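Long-range contacts in glycosyl hydrolases family 2, sugar binding domain protein (Bacteroides uniformis str. 3978 T3 ii, PDB 6D1P), which is a gut-bacterial beta-glucuronidase of glycosyl hydrolase family 2, which probably hydrolyses the O-glycosidic bond of glucuronides: residues R744-F754 / R773-I784; W276-V287 / T299-H307. One frame throughout, in Å; residues are numbered along the deposited sequence.

Contact 1: R744-F754 / R773-I784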
# COMPACT_ATOMS: atom_id res chain seq x y z
N ARG A 744 1.75 22.91 34.36
CA ARG A 744 2.28 21.88 33.47
C ARG A 744 2.42 20.55 34.22
O ARG A 744 2.91 20.50 35.36
CB ARG A 744 3.64 22.31 32.89
CG ARG A 744 4.19 21.32 31.83
CD ARG A 744 5.52 21.77 31.18
NE ARG A 744 5.34 22.92 30.30
CZ ARG A 744 6.27 23.43 29.50
NH1 ARG A 744 7.49 22.89 29.43
NH2 ARG A 744 5.97 24.48 28.74
N CYS A 745 1.98 19.47 33.58
CA CYS A 745 2.12 18.13 34.16
C CYS A 745 3.47 17.59 33.74
O CYS A 745 3.63 17.04 32.65
CB CYS A 745 0.99 17.23 33.68
SG CYS A 745 -0.62 17.96 33.85
N LEU A 746 4.46 17.71 34.63
CA LEU A 746 5.85 17.51 34.24
C LEU A 746 6.25 16.04 34.18
O LEU A 746 7.37 15.73 33.77
CB LEU A 746 6.76 18.27 35.19
CG LEU A 746 6.76 19.79 35.00
CD1 LEU A 746 7.47 20.52 36.14
CD2 LEU A 746 7.40 20.15 33.66
N ASP A 747 5.36 15.12 34.56
CA ASP A 747 5.63 13.70 34.39
C ASP A 747 4.58 13.04 33.50
O ASP A 747 4.41 11.81 33.56
CB ASP A 747 5.71 13.00 35.75
CG ASP A 747 4.40 13.06 36.51
OD1 ASP A 747 4.26 12.36 37.53
OD2 ASP A 747 3.51 13.81 36.06
N ALA A 748 3.88 13.83 32.69
CA ALA A 748 2.86 13.29 31.78
C ALA A 748 3.53 12.61 30.59
O ALA A 748 4.45 13.16 29.99
CB ALA A 748 1.92 14.40 31.31
N CYS A 749 3.05 11.41 30.24
CA CYS A 749 3.56 10.62 29.12
C CYS A 749 2.52 10.27 28.06
O CYS A 749 2.84 9.51 27.13
CB CYS A 749 4.19 9.31 29.64
SG CYS A 749 5.50 9.53 30.86
N GLN A 750 1.28 10.76 28.17
CA GLN A 750 0.24 10.47 27.18
C GLN A 750 0.76 10.64 25.76
O GLN A 750 1.46 11.61 25.44
CB GLN A 750 -0.97 11.40 27.35
CG GLN A 750 -1.86 11.15 28.57
CD GLN A 750 -1.25 11.67 29.87
OE1 GLN A 750 -0.14 12.24 29.89
NE2 GLN A 750 -1.96 11.45 30.97
N PHE A 751 0.38 9.70 24.90
CA PHE A 751 0.46 9.92 23.46
C PHE A 751 -0.34 11.15 23.07
O PHE A 751 -1.47 11.36 23.52
CB PHE A 751 -0.07 8.70 22.70
CG PHE A 751 0.98 7.66 22.46
CD1 PHE A 751 2.02 7.90 21.58
CD2 PHE A 751 0.93 6.44 23.12
CE1 PHE A 751 3.02 6.94 21.36
CE2 PHE A 751 1.89 5.48 22.90
CZ PHE A 751 2.95 5.73 22.02
N ILE A 752 0.25 11.96 22.20
CA ILE A 752 -0.39 13.13 21.63
C ILE A 752 -0.31 13.01 20.12
O ILE A 752 0.71 12.55 19.59
CB ILE A 752 0.26 14.43 22.14
CG1 ILE A 752 -0.05 14.62 23.62
CG2 ILE A 752 -0.29 15.63 21.43
CD1 ILE A 752 0.93 15.54 24.31
N GLU A 753 -1.39 13.40 19.43
CA GLU A 753 -1.52 13.31 17.98
C GLU A 753 -1.76 14.67 17.34
O GLU A 753 -2.56 15.46 17.83
CB GLU A 753 -2.68 12.40 17.59
CG GLU A 753 -2.51 11.00 18.08
CD GLU A 753 -3.70 10.16 17.72
OE1 GLU A 753 -4.72 10.74 17.31
OE2 GLU A 753 -3.62 8.92 17.86
N PHE A 754 -1.10 14.91 16.22
CA PHE A 754 -1.25 16.16 15.50
C PHE A 754 -2.03 15.96 14.20
O PHE A 754 -1.96 14.91 13.56
CB PHE A 754 0.12 16.76 15.20
CG PHE A 754 0.89 17.15 16.41
CD1 PHE A 754 1.96 16.38 16.84
CD2 PHE A 754 0.55 18.30 17.13
CE1 PHE A 754 2.71 16.75 17.96
CE2 PHE A 754 1.28 18.68 18.26
CZ PHE A 754 2.37 17.90 18.68
N ARG A 773 3.87 12.35 13.97
CA ARG A 773 2.45 12.68 14.05
C ARG A 773 1.84 12.24 15.38
O ARG A 773 0.89 12.89 15.88
CB ARG A 773 1.70 12.00 12.90
CG ARG A 773 0.25 12.40 12.79
CD ARG A 773 -0.52 11.59 11.77
NE ARG A 773 -1.11 10.39 12.35
CZ ARG A 773 -2.17 10.39 13.16
NH1 ARG A 773 -2.75 11.55 13.50
NH2 ARG A 773 -2.63 9.25 13.64
N ARG A 774 2.32 11.13 15.94
CA ARG A 774 1.90 10.65 17.25
C ARG A 774 3.12 10.31 18.09
O ARG A 774 4.01 9.58 17.64
CB ARG A 774 0.99 9.42 17.14
CG ARG A 774 0.57 8.88 18.47
CD ARG A 774 -0.13 7.56 18.27
NE ARG A 774 -1.25 7.76 17.37
CZ ARG A 774 -1.66 6.87 16.47
NH1 ARG A 774 -1.06 5.70 16.33
NH2 ARG A 774 -2.70 7.18 15.71
N ILE A 775 3.16 10.82 19.31
CA ILE A 775 4.34 10.68 20.15
C ILE A 775 3.92 10.90 21.60
O ILE A 775 3.12 11.79 21.90
CB ILE A 775 5.45 11.66 19.70
CG1 ILE A 775 6.72 11.53 20.52
CG2 ILE A 775 4.97 13.08 19.80
CD1 ILE A 775 7.87 12.37 19.96
N GLN A 776 4.47 10.08 22.49
CA GLN A 776 4.26 10.32 23.92
C GLN A 776 4.87 11.65 24.34
O GLN A 776 5.93 12.04 23.86
CB GLN A 776 4.90 9.20 24.73
CG GLN A 776 4.14 7.90 24.66
CD GLN A 776 4.85 6.82 25.46
OE1 GLN A 776 5.70 7.13 26.31
NE2 GLN A 776 4.53 5.57 25.18
N ALA A 777 4.18 12.33 25.25
CA ALA A 777 4.67 13.60 25.76
C ALA A 777 5.98 13.41 26.53
O ALA A 777 6.25 12.36 27.11
CB ALA A 777 3.62 14.24 26.66
N ALA A 778 6.83 14.45 26.50
CA ALA A 778 8.12 14.46 27.17
C ALA A 778 8.01 15.51 28.27
O ALA A 778 8.11 16.71 27.99
CB ALA A 778 9.25 14.77 26.20
N ASN A 779 7.77 15.06 29.50
CA ASN A 779 7.48 15.95 30.63
C ASN A 779 6.35 16.93 30.29
O ASN A 779 6.47 18.14 30.45
CB ASN A 779 8.75 16.69 31.08
CG ASN A 779 9.86 15.73 31.48
OD1 ASN A 779 10.90 15.66 30.82
ND2 ASN A 779 9.64 14.98 32.55
N GLY A 780 5.24 16.37 29.81
CA GLY A 780 4.04 17.15 29.52
C GLY A 780 4.08 17.91 28.21
O GLY A 780 3.29 18.84 28.02
N ARG A 781 4.95 17.52 27.29
CA ARG A 781 5.30 18.34 26.15
C ARG A 781 5.47 17.45 24.91
O ARG A 781 6.07 16.38 24.99
CB ARG A 781 6.57 19.09 26.50
CG ARG A 781 7.22 19.92 25.45
CD ARG A 781 8.26 20.80 26.15
NE ARG A 781 9.03 21.61 25.21
CZ ARG A 781 10.32 21.42 24.94
NH1 ARG A 781 10.99 20.46 25.55
NH2 ARG A 781 10.93 22.21 24.05
N ALA A 782 4.94 17.90 23.78
CA ALA A 782 5.21 17.26 22.51
C ALA A 782 5.15 18.31 21.42
O ALA A 782 4.34 19.24 21.48
CB ALA A 782 4.24 16.11 22.21
N SER A 783 6.00 18.15 20.41
CA SER A 783 6.23 19.20 19.43
C SER A 783 6.34 18.61 18.04
O SER A 783 6.82 17.50 17.88
CB SER A 783 7.52 19.99 19.74
OG SER A 783 7.36 20.67 20.96
N ILE A 784 5.96 19.39 17.05
CA ILE A 784 6.07 18.96 15.67
C ILE A 784 6.41 20.16 14.80
O ILE A 784 5.94 21.27 15.04
CB ILE A 784 4.77 18.27 15.20
CG1 ILE A 784 4.95 17.69 13.79
CG2 ILE A 784 3.60 19.22 15.33
CD1 ILE A 784 3.99 16.59 13.45
O HOH W 1 8.48 20.28 30.07
O HOH W 2 7.33 12.43 30.04

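Contact 2: W276-V287 / T299-H307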
# COMPACT_ATOMS: atom_id res chain seq x y z
N TRP A 276 48.32 0.50 11.04
CA TRP A 276 46.93 0.97 11.12
C TRP A 276 46.36 0.68 12.51
O TRP A 276 46.49 -0.43 13.03
CB TRP A 276 46.07 0.29 10.05
CG TRP A 276 44.65 0.85 9.95
CD1 TRP A 276 44.20 1.77 9.05
CD2 TRP A 276 43.52 0.51 10.78
NE1 TRP A 276 42.87 2.03 9.26
CE2 TRP A 276 42.42 1.27 10.31
CE3 TRP A 276 43.33 -0.37 11.85
CZ2 TRP A 276 41.15 1.18 10.88
CZ3 TRP A 276 42.07 -0.46 12.42
CH2 TRP A 276 40.99 0.31 11.93
N SER A 277 45.71 1.67 13.09
CA SER A 277 44.96 1.51 14.32
C SER A 277 43.84 2.54 14.31
O SER A 277 43.82 3.43 13.46
CB SER A 277 45.84 1.68 15.56
OG SER A 277 46.13 3.05 15.78
N PRO A 278 42.88 2.43 15.23
CA PRO A 278 41.87 3.51 15.34
C PRO A 278 42.49 4.86 15.63
O PRO A 278 42.12 5.86 14.99
CB PRO A 278 40.98 3.04 16.50
CG PRO A 278 41.03 1.54 16.38
CD PRO A 278 42.45 1.20 15.93
N HIS A 279 43.45 4.90 16.57
CA HIS A 279 44.12 6.15 16.92
C HIS A 279 44.89 6.72 15.73
O HIS A 279 44.93 7.93 15.54
CB HIS A 279 45.05 5.90 18.10
CG HIS A 279 45.93 7.06 18.44
ND1 HIS A 279 45.53 8.10 19.25
CD2 HIS A 279 47.21 7.33 18.09
CE1 HIS A 279 46.52 8.96 19.37
NE2 HIS A 279 47.56 8.52 18.68
N SER A 280 45.46 5.84 14.90
CA SER A 280 46.32 6.24 13.79
C SER A 280 46.03 5.36 12.59
O SER A 280 46.73 4.37 12.32
CB SER A 280 47.80 6.15 14.21
OG SER A 280 48.69 6.39 13.14
N PRO A 281 45.00 5.69 11.81
CA PRO A 281 44.57 4.81 10.70
C PRO A 281 45.42 4.97 9.45
O PRO A 281 44.94 5.31 8.36
CB PRO A 281 43.11 5.24 10.49
CG PRO A 281 43.07 6.68 10.89
CD PRO A 281 44.06 6.81 12.03
N ALA A 282 46.71 4.68 9.58
CA ALA A 282 47.59 4.70 8.43
C ALA A 282 47.18 3.64 7.42
O ALA A 282 47.11 2.45 7.74
CB ALA A 282 49.04 4.48 8.87
N LEU A 283 46.91 4.08 6.20
CA LEU A 283 46.49 3.20 5.12
C LEU A 283 47.53 3.21 4.01
O LEU A 283 47.97 4.28 3.59
CB LEU A 283 45.14 3.64 4.56
CG LEU A 283 43.89 3.42 5.41
CD1 LEU A 283 42.67 4.13 4.79
CD2 LEU A 283 43.65 1.94 5.54
N TYR A 284 47.92 2.02 3.57
CA TYR A 284 48.72 1.84 2.37
C TYR A 284 47.80 1.70 1.17
O TYR A 284 46.60 1.46 1.29
CB TYR A 284 49.61 0.60 2.49
CG TYR A 284 50.82 0.76 3.38
CD1 TYR A 284 50.68 0.89 4.75
CD2 TYR A 284 52.11 0.76 2.84
CE1 TYR A 284 51.77 1.02 5.57
CE2 TYR A 284 53.22 0.90 3.66
CZ TYR A 284 53.05 1.03 5.02
OH TYR A 284 54.14 1.16 5.86
N THR A 285 48.39 1.84 -0.02
CA THR A 285 47.65 1.73 -1.26
C THR A 285 48.34 0.75 -2.19
O THR A 285 49.56 0.69 -2.24
CB THR A 285 47.51 3.10 -1.95
OG1 THR A 285 46.40 3.80 -1.37
CG2 THR A 285 47.26 2.95 -3.44
N CYS A 286 47.53 -0.04 -2.90
CA CYS A 286 48.01 -0.92 -3.95
C CYS A 286 47.29 -0.56 -5.24
O CYS A 286 46.05 -0.52 -5.27
CB CYS A 286 47.77 -2.38 -3.58
SG CYS A 286 48.10 -3.55 -4.91
N VAL A 287 48.05 -0.28 -6.29
CA VAL A 287 47.50 0.09 -7.59
C VAL A 287 47.87 -0.99 -8.59
O VAL A 287 49.06 -1.24 -8.82
CB VAL A 287 47.99 1.47 -8.06
CG1 VAL A 287 47.34 1.83 -9.38
CG2 VAL A 287 47.72 2.54 -7.02
N THR A 299 42.96 -0.12 -10.98
CA THR A 299 42.20 -0.26 -9.76
C THR A 299 43.11 0.04 -8.58
O THR A 299 44.24 -0.44 -8.52
CB THR A 299 41.58 -1.66 -9.62
OG1 THR A 299 40.90 -1.76 -8.37
CG2 THR A 299 42.66 -2.73 -9.69
N THR A 300 42.60 0.85 -7.66
CA THR A 300 43.34 1.27 -6.48
C THR A 300 42.70 0.65 -5.25
O THR A 300 41.47 0.67 -5.10
CB THR A 300 43.33 2.79 -6.37
OG1 THR A 300 43.83 3.35 -7.59
CG2 THR A 300 44.17 3.25 -5.21
N GLN A 301 43.53 0.09 -4.37
CA GLN A 301 43.06 -0.61 -3.19
C GLN A 301 43.80 -0.11 -1.97
O GLN A 301 45.03 0.00 -2.00
CB GLN A 301 43.28 -2.12 -3.34
CG GLN A 301 42.64 -2.71 -4.55
CD GLN A 301 41.19 -3.02 -4.31
OE1 GLN A 301 40.81 -3.44 -3.21
NE2 GLN A 301 40.35 -2.80 -5.33
N HIS A 302 43.08 0.16 -0.89
CA HIS A 302 43.72 0.45 0.38
C HIS A 302 43.84 -0.82 1.21
O HIS A 302 43.11 -1.80 1.02
CB HIS A 302 42.95 1.50 1.17
CG HIS A 302 42.82 2.80 0.45
ND1 HIS A 302 41.94 2.99 -0.60
CD2 HIS A 302 43.47 3.98 0.62
CE1 HIS A 302 42.05 4.24 -1.03
NE2 HIS A 302 42.97 4.86 -0.31
N PHE A 303 44.79 -0.80 2.14
CA PHE A 303 44.94 -1.87 3.12
C PHE A 303 45.76 -1.31 4.28
O PHE A 303 46.14 -0.14 4.29
CB PHE A 303 45.59 -3.11 2.50
CG PHE A 303 46.94 -2.85 1.90
CD1 PHE A 303 47.05 -2.39 0.59
CD2 PHE A 303 48.09 -3.06 2.64
CE1 PHE A 303 48.29 -2.15 0.03
CE2 PHE A 303 49.34 -2.83 2.08
CZ PHE A 303 49.44 -2.37 0.78
N GLY A 304 46.02 -2.16 5.26
CA GLY A 304 46.65 -1.72 6.49
C GLY A 304 47.44 -2.82 7.17
O GLY A 304 47.09 -4.01 7.08
N PHE A 305 48.51 -2.43 7.84
CA PHE A 305 49.31 -3.33 8.65
C PHE A 305 48.83 -3.23 10.09
O PHE A 305 48.90 -2.16 10.70
CB PHE A 305 50.80 -2.99 8.53
CG PHE A 305 51.39 -3.29 7.17
CD1 PHE A 305 51.44 -2.32 6.18
CD2 PHE A 305 51.88 -4.56 6.87
CE1 PHE A 305 51.96 -2.60 4.94
CE2 PHE A 305 52.41 -4.84 5.63
CZ PHE A 305 52.45 -3.86 4.66
N ARG A 306 48.33 -4.33 10.63
CA ARG A 306 47.93 -4.33 12.03
C ARG A 306 47.98 -5.75 12.54
O ARG A 306 47.90 -6.71 11.78
CB ARG A 306 46.53 -3.73 12.21
CG ARG A 306 45.52 -4.23 11.19
CD ARG A 306 44.27 -4.68 11.87
NE ARG A 306 43.34 -5.34 10.95
CZ ARG A 306 43.51 -6.57 10.47
NH1 ARG A 306 44.59 -7.27 10.77
NH2 ARG A 306 42.59 -7.10 9.67
N HIS A 307 48.13 -5.88 13.85
CA HIS A 307 48.20 -7.17 14.50
C HIS A 307 47.26 -7.14 15.68
O HIS A 307 47.25 -6.17 16.45
CB HIS A 307 49.63 -7.51 14.96
CG HIS A 307 49.72 -8.76 15.77
ND1 HIS A 307 49.27 -8.84 17.08
CD2 HIS A 307 50.20 -9.99 15.46
CE1 HIS A 307 49.47 -10.06 17.53
NE2 HIS A 307 50.03 -10.78 16.57
O HOH W 3 48.66 0.59 7.52

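Contact 1: R744-F754 / R773-I784
Two facing sheets of the C-terminal beta-sandwich meet here: Ile752 and Phe754 of one sheet meet Ala782 and Ile784 of the other. Strand 751-754 pairs antiparallel with the edge strand 774-776. Ile752 and Ile775 form the hydrogen-bonded pair. Phe751/Gln776 and Glu753/Arg774 are the non-hydrogen-bonded pairs beside it. Strand 781-784 belongs to the opposing sheet, and its axis passes 8.3 Å from that of 751-754. Phe754 and Ile752 fill the space between the sheets. Ile784 CG2 sits over the centre of the Phe754 ring, 3.4 Å from the centroid, in a CH-pi contact. Ile784 CG1 is anti to its backbone N (chi1 -174°), which leaves CG2 between N and the carbonyl carbon, facing the ring. Ile752 CD1 reaches Ala777 CB at 3.8 Å and Ala782 CB at 4.0 Å.

On the face that carries Phe751, Glu753, Arg774 and Gln776, Gln776 CG lies over the Phe751 ring, 3.5 Å from its centroid. The Gln776 amide stands nearly upright to that ring, planes 82° apart, and its OE1 accepts from Arg521. Glu753 and Arg774 run side by side. Glu753 OE2 takes weak, bent bonds from Arg774 NE at 2.7 Å and from NH2, forming a salt bridge. Asp82 is a second partner of Arg774 and also pairs with Arg773.

The type I turn 745-748 packs on the bend at 777-780. Water 2 accepts from Asn779 N and donates to Ala748 O. Asn779 ND2 donates to Leu746 O at 2.7 Å, nearly along the C=O axis.

Contact 2: W276-V287 / T299-H307
The Tyr284 ring receives the edge of Phe305 on one face. Phe305 CE1 lies over its centre, and the closest atoms are Phe305 CD1 and Tyr284 CE1 at 3.4 Å. The planes are 78° apart, a T-shaped pair with centroids 4.8 Å apart. Tyr284 OH is hydrogen-bonded to Gln274 N, just before the segment. Phe303 approaches the same tyrosine differently. Its ring is tipped 25° from the Tyr284 ring but slid aside, so the two barely overlap. Instead Tyr284 CB rests over the Phe303 face toward the rim, 3.4 Å from Phe303 CZ. Phe303 has CG between its backbone N and carbonyl carbon (chi1 58°), and this folds the ring back over the neighbouring strand. Its rim atom CE1 also meets Cys286 CB at 3.7 Å, near the ring plane.

These residues belong to the hairpin of strands 284-292 and 295-303, in the immunoglobulin-like beta-sandwich domain of family 2 hydrolases. Tyr284/Phe303 and Cys286/Gln301 are its hydrogen-bonded pairs here. The face with Tyr284, Cys286 and Phe303 turns inward: Ile209 of strand 203-213 and Ile222 of strand 219-229, probably part of the facing sheet, touch Phe303.

Thr285, Val287, Thr300 and His302 line the other face. Thr285 OG1 lies over the face of the His302 ring, 3.5 Å from His302 CD2, and the two side chains run alongside. Thr285 CG2 meets Thr300 CG2 while Thr300 OG1 bonds to Asp26.

Beyond the strands, Trp276 N donates to Phe305 O at 2.7 Å. Trp276 NE1 is hydrogen-bonded to Asp377 O. Water 3 accepts from Phe305 N at 3.0 Å and also lies near Ala282 O.

Contact 2 comes first along the chain and closes well before contact 1 opens. Their centres are 49 Å apart, on opposite sides of the chain's centre, with nearest atoms about 35 Å apart. They share no strand or sheet. Contact 2 lies in the immunoglobulin-like family 2 domain and comes before the parallel barrel strands between 321 and 574; contact 1 lies in the C-terminal beta-sandwich, well after them. Contact 2 is a hairpin at one edge of a four-stranded sheet, whereas contact 1 joins an edge pair to strand 781-787 of a separate sheet. Neither touches the other protein chain. Each joins strands within its own part of the chain.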